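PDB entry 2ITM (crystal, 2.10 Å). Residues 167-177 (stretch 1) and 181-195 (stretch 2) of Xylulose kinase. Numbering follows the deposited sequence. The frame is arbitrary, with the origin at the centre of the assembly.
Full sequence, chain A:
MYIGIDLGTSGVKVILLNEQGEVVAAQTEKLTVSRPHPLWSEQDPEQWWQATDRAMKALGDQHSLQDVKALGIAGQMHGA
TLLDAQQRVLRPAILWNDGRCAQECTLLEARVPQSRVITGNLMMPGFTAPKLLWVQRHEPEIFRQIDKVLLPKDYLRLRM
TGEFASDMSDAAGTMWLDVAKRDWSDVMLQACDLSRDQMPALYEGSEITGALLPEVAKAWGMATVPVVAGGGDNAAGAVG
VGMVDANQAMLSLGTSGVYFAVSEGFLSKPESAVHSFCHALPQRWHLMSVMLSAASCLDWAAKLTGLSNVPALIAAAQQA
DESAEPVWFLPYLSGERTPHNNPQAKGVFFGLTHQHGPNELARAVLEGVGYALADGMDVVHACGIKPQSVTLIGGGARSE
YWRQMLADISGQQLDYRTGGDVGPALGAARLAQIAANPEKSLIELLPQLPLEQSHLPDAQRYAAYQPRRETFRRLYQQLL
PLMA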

# COMPACT_ATOMS: atom_id res chain seq x y z
N ASP A 167 -43.81 -9.08 7.08
CA ASP A 167 -43.62 -10.32 6.36
C ASP A 167 -42.49 -11.16 6.94
O ASP A 167 -41.68 -10.68 7.67
CB ASP A 167 -43.38 -10.04 4.88
CG ASP A 167 -41.97 -9.64 4.59
OD1 ASP A 167 -41.22 -10.47 4.10
OD2 ASP A 167 -41.53 -8.51 4.81
N MET A 168 -42.45 -12.43 6.56
CA MET A 168 -41.49 -13.38 7.09
C MET A 168 -40.00 -13.04 6.80
O MET A 168 -39.12 -13.34 7.57
CB MET A 168 -41.82 -14.79 6.63
CG MET A 168 -43.20 -15.27 7.04
SD MET A 168 -43.43 -15.42 8.81
CE MET A 168 -45.08 -16.03 8.86
N SER A 169 -39.74 -12.43 5.65
CA SER A 169 -38.39 -12.08 5.27
C SER A 169 -37.81 -10.93 6.07
O SER A 169 -36.67 -10.98 6.44
CB SER A 169 -38.29 -11.84 3.75
OG SER A 169 -38.75 -10.56 3.38
N ASP A 170 -38.62 -9.91 6.30
CA ASP A 170 -38.20 -8.80 7.13
C ASP A 170 -38.15 -9.21 8.61
O ASP A 170 -37.21 -8.91 9.31
CB ASP A 170 -39.14 -7.61 6.92
CG ASP A 170 -38.39 -6.30 6.61
OD1 ASP A 170 -39.08 -5.26 6.50
OD2 ASP A 170 -37.16 -6.20 6.48
N ALA A 171 -39.20 -9.92 9.04
CA ALA A 171 -39.31 -10.40 10.40
C ALA A 171 -38.15 -11.31 10.81
O ALA A 171 -37.70 -11.26 11.93
CB ALA A 171 -40.63 -11.10 10.62
N ALA A 172 -37.68 -12.14 9.89
CA ALA A 172 -36.54 -12.98 10.15
C ALA A 172 -35.33 -12.16 10.59
O ALA A 172 -34.55 -12.60 11.42
CB ALA A 172 -36.22 -13.80 8.95
N GLY A 173 -35.20 -10.97 10.04
CA GLY A 173 -34.09 -10.10 10.34
C GLY A 173 -34.08 -9.45 11.70
O GLY A 173 -33.13 -8.77 12.03
N THR A 174 -35.12 -9.65 12.50
CA THR A 174 -35.20 -9.06 13.83
C THR A 174 -34.36 -9.81 14.84
O THR A 174 -33.87 -9.22 15.79
CB THR A 174 -36.66 -8.98 14.33
OG1 THR A 174 -37.22 -10.29 14.46
CG2 THR A 174 -37.55 -8.29 13.34
N MET A 175 -34.21 -11.11 14.61
CA MET A 175 -33.76 -12.08 15.59
C MET A 175 -34.77 -12.42 16.67
O MET A 175 -34.42 -12.97 17.69
CB MET A 175 -32.42 -11.70 16.22
CG MET A 175 -31.32 -11.34 15.26
SD MET A 175 -30.99 -12.57 14.01
CE MET A 175 -30.37 -13.85 15.03
N TRP A 176 -36.03 -12.08 16.45
CA TRP A 176 -37.08 -12.54 17.34
C TRP A 176 -37.88 -13.65 16.68
O TRP A 176 -38.69 -14.30 17.32
CB TRP A 176 -38.03 -11.40 17.74
CG TRP A 176 -37.41 -10.29 18.54
CD1 TRP A 176 -36.65 -10.41 19.65
CD2 TRP A 176 -37.51 -8.89 18.27
NE1 TRP A 176 -36.27 -9.17 20.10
CE2 TRP A 176 -36.80 -8.22 19.27
CE3 TRP A 176 -38.14 -8.13 17.29
CZ2 TRP A 176 -36.69 -6.83 19.32
CZ3 TRP A 176 -38.03 -6.76 17.33
CH2 TRP A 176 -37.31 -6.13 18.34
N LEU A 177 -37.65 -13.86 15.39
CA LEU A 177 -38.36 -14.88 14.64
C LEU A 177 -37.74 -16.27 14.69
O LEU A 177 -36.54 -16.44 14.53
CB LEU A 177 -38.57 -14.46 13.19
CG LEU A 177 -39.60 -15.33 12.44
CD1 LEU A 177 -41.01 -14.89 12.74
CD2 LEU A 177 -39.33 -15.34 10.96
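Stretch 2 (181-195) KRDWSDVMLQACDLS

The most unusual feature of this contact is a hydrogen bond from an indole to a thiol sulfur: Trp-176 NE1 donates to Cys-192 SG at 3.5 Å, with an N-H...S angle of 158°. Sulfur is a large, diffuse acceptor, so the long distance is expected. The same sulfur lies at the ring's edge, near its plane, which is where the indole N-H points.

The two chains are antiparallel where they bridge, at Leu-177 and Trp-184; elsewhere the contact has no single direction. Stretch 2 begins beside the helix 168-172, runs as a short strand at 183-184, and then turns into a helix that starts at Asp-186 and packs near Trp-176. By CA positions, Met-168 lies nearest Arg-182, Leu-177 nearest Trp-184, and Trp-176 nearest Met-188. Leu-177 and Trp-184 form an antiparallel, non-hydrogen-bonded bridge, their CA atoms 4.3 Å apart and their side chains diverging. Leu-177 nevertheless bends back, and its CD1 reaches 3.3 Å from Asp-183 C.

Beside this bridge, Ser-185 N donates to Trp-176 O at 2.8 Å, the one backbone-to-backbone hydrogen bond between the stretches. Ser-185 suits the junction of strand and helix because its short hydroxyl can cap the helix: its OG accepts from Met-188 N at 3.1 Å. On stretch 1, Asp-167 plays the corresponding part, with its OD1 accepting from Ser-169 N at 2.9 Å and, weakly, from Asp-170 N at 3.5 Å.

Trp-176 has the largest area covered by the other stretch. Its broad, flat indole gives stretch 2 a surface to pack on: Leu-189 CD2 lies over one face, 4.1 Å from the centroid of the five-membered ring, while Leu-194 CD1 approaches Trp-176 CZ2 obliquely at 3.5 Å. The branched leucines offer methyl groups that fit against the aromatic carbon without demanding polar partners.

Trp-184 answers from stretch 2, its ring coming closer to stretch 1 than its CA-to-CB direction alone would suggest. The small Ala-171 meets it with CB 4.1 Å from Trp-184 CH2, and Trp-176 CB lies 4.0 Å from Trp-184 CE3. Thr-174 OG1 stands at the edge of this ring, 3.9 Å from Trp-184 CZ3. That hydroxyl also ties the turn after the helix together, donating to Ala-171 O at 2.8 Å and accepting from Trp-176 N at 2.9 Å.

Two methionines, whose long unbranched side chains can adapt to their surroundings, also make close contacts. Met-168 CE presses to 2.9 Å from Arg-182 O, a very tight approach for a methyl group, and Met-188 CE lies 3.3 Å from Met-175 O.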

# COMPACT_ATOMS: atom_id res chain seq x y z
N LYS A 181 -40.06 -22.02 11.83
CA LYS A 181 -41.49 -22.13 12.12
C LYS A 181 -42.30 -20.98 11.55
O LYS A 181 -43.52 -20.98 11.61
CB LYS A 181 -41.74 -22.27 13.63
CG LYS A 181 -41.11 -23.50 14.25
CD LYS A 181 -41.84 -23.91 15.51
CE LYS A 181 -41.01 -24.86 16.36
NZ LYS A 181 -41.32 -24.72 17.79
N ARG A 182 -41.61 -20.00 10.98
CA ARG A 182 -42.27 -18.84 10.40
C ARG A 182 -43.19 -18.16 11.41
O ARG A 182 -44.28 -17.73 11.08
CB ARG A 182 -43.00 -19.19 9.13
CG ARG A 182 -42.16 -20.01 8.14
CD ARG A 182 -42.83 -20.36 6.84
NE ARG A 182 -42.78 -19.28 5.87
CZ ARG A 182 -41.73 -18.99 5.11
NH1 ARG A 182 -40.60 -19.69 5.20
NH2 ARG A 182 -41.80 -17.98 4.27
N ASP A 183 -42.71 -18.07 12.64
CA ASP A 183 -43.48 -17.48 13.73
C ASP A 183 -42.52 -16.95 14.80
O ASP A 183 -41.39 -17.40 14.90
CB ASP A 183 -44.43 -18.53 14.32
CG ASP A 183 -45.32 -17.97 15.41
OD1 ASP A 183 -45.61 -16.77 15.40
OD2 ASP A 183 -45.77 -18.68 16.32
N TRP A 184 -42.98 -15.98 15.58
CA TRP A 184 -42.17 -15.41 16.64
C TRP A 184 -41.66 -16.48 17.61
O TRP A 184 -42.30 -17.50 17.79
CB TRP A 184 -42.91 -14.30 17.39
CG TRP A 184 -43.47 -13.17 16.54
CD1 TRP A 184 -44.77 -12.91 16.32
CD2 TRP A 184 -42.74 -12.15 15.85
NE1 TRP A 184 -44.92 -11.80 15.52
CE2 TRP A 184 -43.68 -11.31 15.23
CE3 TRP A 184 -41.39 -11.85 15.71
CZ2 TRP A 184 -43.31 -10.22 14.47
CZ3 TRP A 184 -41.03 -10.76 14.96
CH2 TRP A 184 -41.98 -9.96 14.35
N SER A 185 -40.51 -16.21 18.20
CA SER A 185 -39.90 -17.07 19.21
C SER A 185 -40.03 -16.49 20.60
O SER A 185 -39.40 -15.50 20.93
CB SER A 185 -38.43 -17.30 18.89
OG SER A 185 -37.71 -17.71 20.04
N ASP A 186 -40.85 -17.13 21.42
CA ASP A 186 -41.12 -16.66 22.76
C ASP A 186 -39.83 -16.53 23.56
O ASP A 186 -39.65 -15.59 24.32
CB ASP A 186 -42.11 -17.59 23.47
CG ASP A 186 -43.55 -17.39 23.00
OD1 ASP A 186 -43.84 -16.39 22.34
OD2 ASP A 186 -44.46 -18.20 23.27
N VAL A 187 -38.94 -17.47 23.34
CA VAL A 187 -37.63 -17.48 23.97
C VAL A 187 -36.84 -16.22 23.65
O VAL A 187 -36.30 -15.58 24.51
CB VAL A 187 -36.80 -18.70 23.52
CG1 VAL A 187 -35.45 -18.67 24.12
CG2 VAL A 187 -37.53 -19.97 23.88
N MET A 188 -36.78 -15.88 22.37
CA MET A 188 -35.99 -14.76 21.94
C MET A 188 -36.57 -13.43 22.45
O MET A 188 -35.83 -12.52 22.79
CB MET A 188 -35.84 -14.77 20.42
CG MET A 188 -34.92 -15.86 19.88
SD MET A 188 -33.29 -15.90 20.61
CE MET A 188 -32.69 -14.31 20.11
N LEU A 189 -37.91 -13.36 22.53
CA LEU A 189 -38.62 -12.15 22.93
C LEU A 189 -38.52 -11.92 24.41
O LEU A 189 -38.18 -10.84 24.85
CB LEU A 189 -40.09 -12.24 22.54
CG LEU A 189 -40.45 -12.05 21.06
CD1 LEU A 189 -41.70 -12.80 20.67
CD2 LEU A 189 -40.56 -10.59 20.71
N GLN A 190 -38.80 -12.95 25.18
CA GLN A 190 -38.60 -12.90 26.62
C GLN A 190 -37.22 -12.38 26.99
O GLN A 190 -37.08 -11.53 27.84
CB GLN A 190 -38.84 -14.28 27.23
CG GLN A 190 -40.10 -14.38 28.04
CD GLN A 190 -41.02 -15.50 27.60
OE1 GLN A 190 -40.56 -16.57 27.21
NE2 GLN A 190 -42.32 -15.27 27.68
N ALA A 191 -36.21 -12.91 26.32
CA ALA A 191 -34.81 -12.60 26.61
C ALA A 191 -34.53 -11.13 26.41
O ALA A 191 -33.55 -10.61 26.92
CB ALA A 191 -33.90 -13.42 25.75
N CYS A 192 -35.39 -10.46 25.67
CA CYS A 192 -35.28 -9.04 25.47
C CYS A 192 -36.34 -8.30 26.28
O CYS A 192 -36.48 -7.10 26.17
CB CYS A 192 -35.42 -8.70 23.99
SG CYS A 192 -34.24 -9.51 22.89
N ASP A 193 -37.07 -9.04 27.10
CA ASP A 193 -38.19 -8.48 27.85
C ASP A 193 -39.24 -7.87 26.94
O ASP A 193 -39.66 -6.74 27.12
CB ASP A 193 -37.69 -7.43 28.82
CG ASP A 193 -38.30 -7.57 30.18
OD1 ASP A 193 -39.54 -7.61 30.28
OD2 ASP A 193 -37.62 -7.67 31.22
N LEU A 194 -39.64 -8.64 25.95
CA LEU A 194 -40.69 -8.21 25.06
C LEU A 194 -41.68 -9.34 24.98
O LEU A 194 -41.43 -10.42 25.47
CB LEU A 194 -40.11 -7.90 23.69
CG LEU A 194 -39.15 -6.72 23.68
CD1 LEU A 194 -38.47 -6.53 22.35
CD2 LEU A 194 -39.83 -5.46 24.12
N SER A 195 -42.83 -9.06 24.39
CA SER A 195 -43.80 -10.08 24.14
C SER A 195 -44.37 -9.92 22.75
O SER A 195 -44.17 -8.92 22.09
CB SER A 195 -44.91 -10.04 25.16
OG SER A 195 -45.73 -8.92 24.95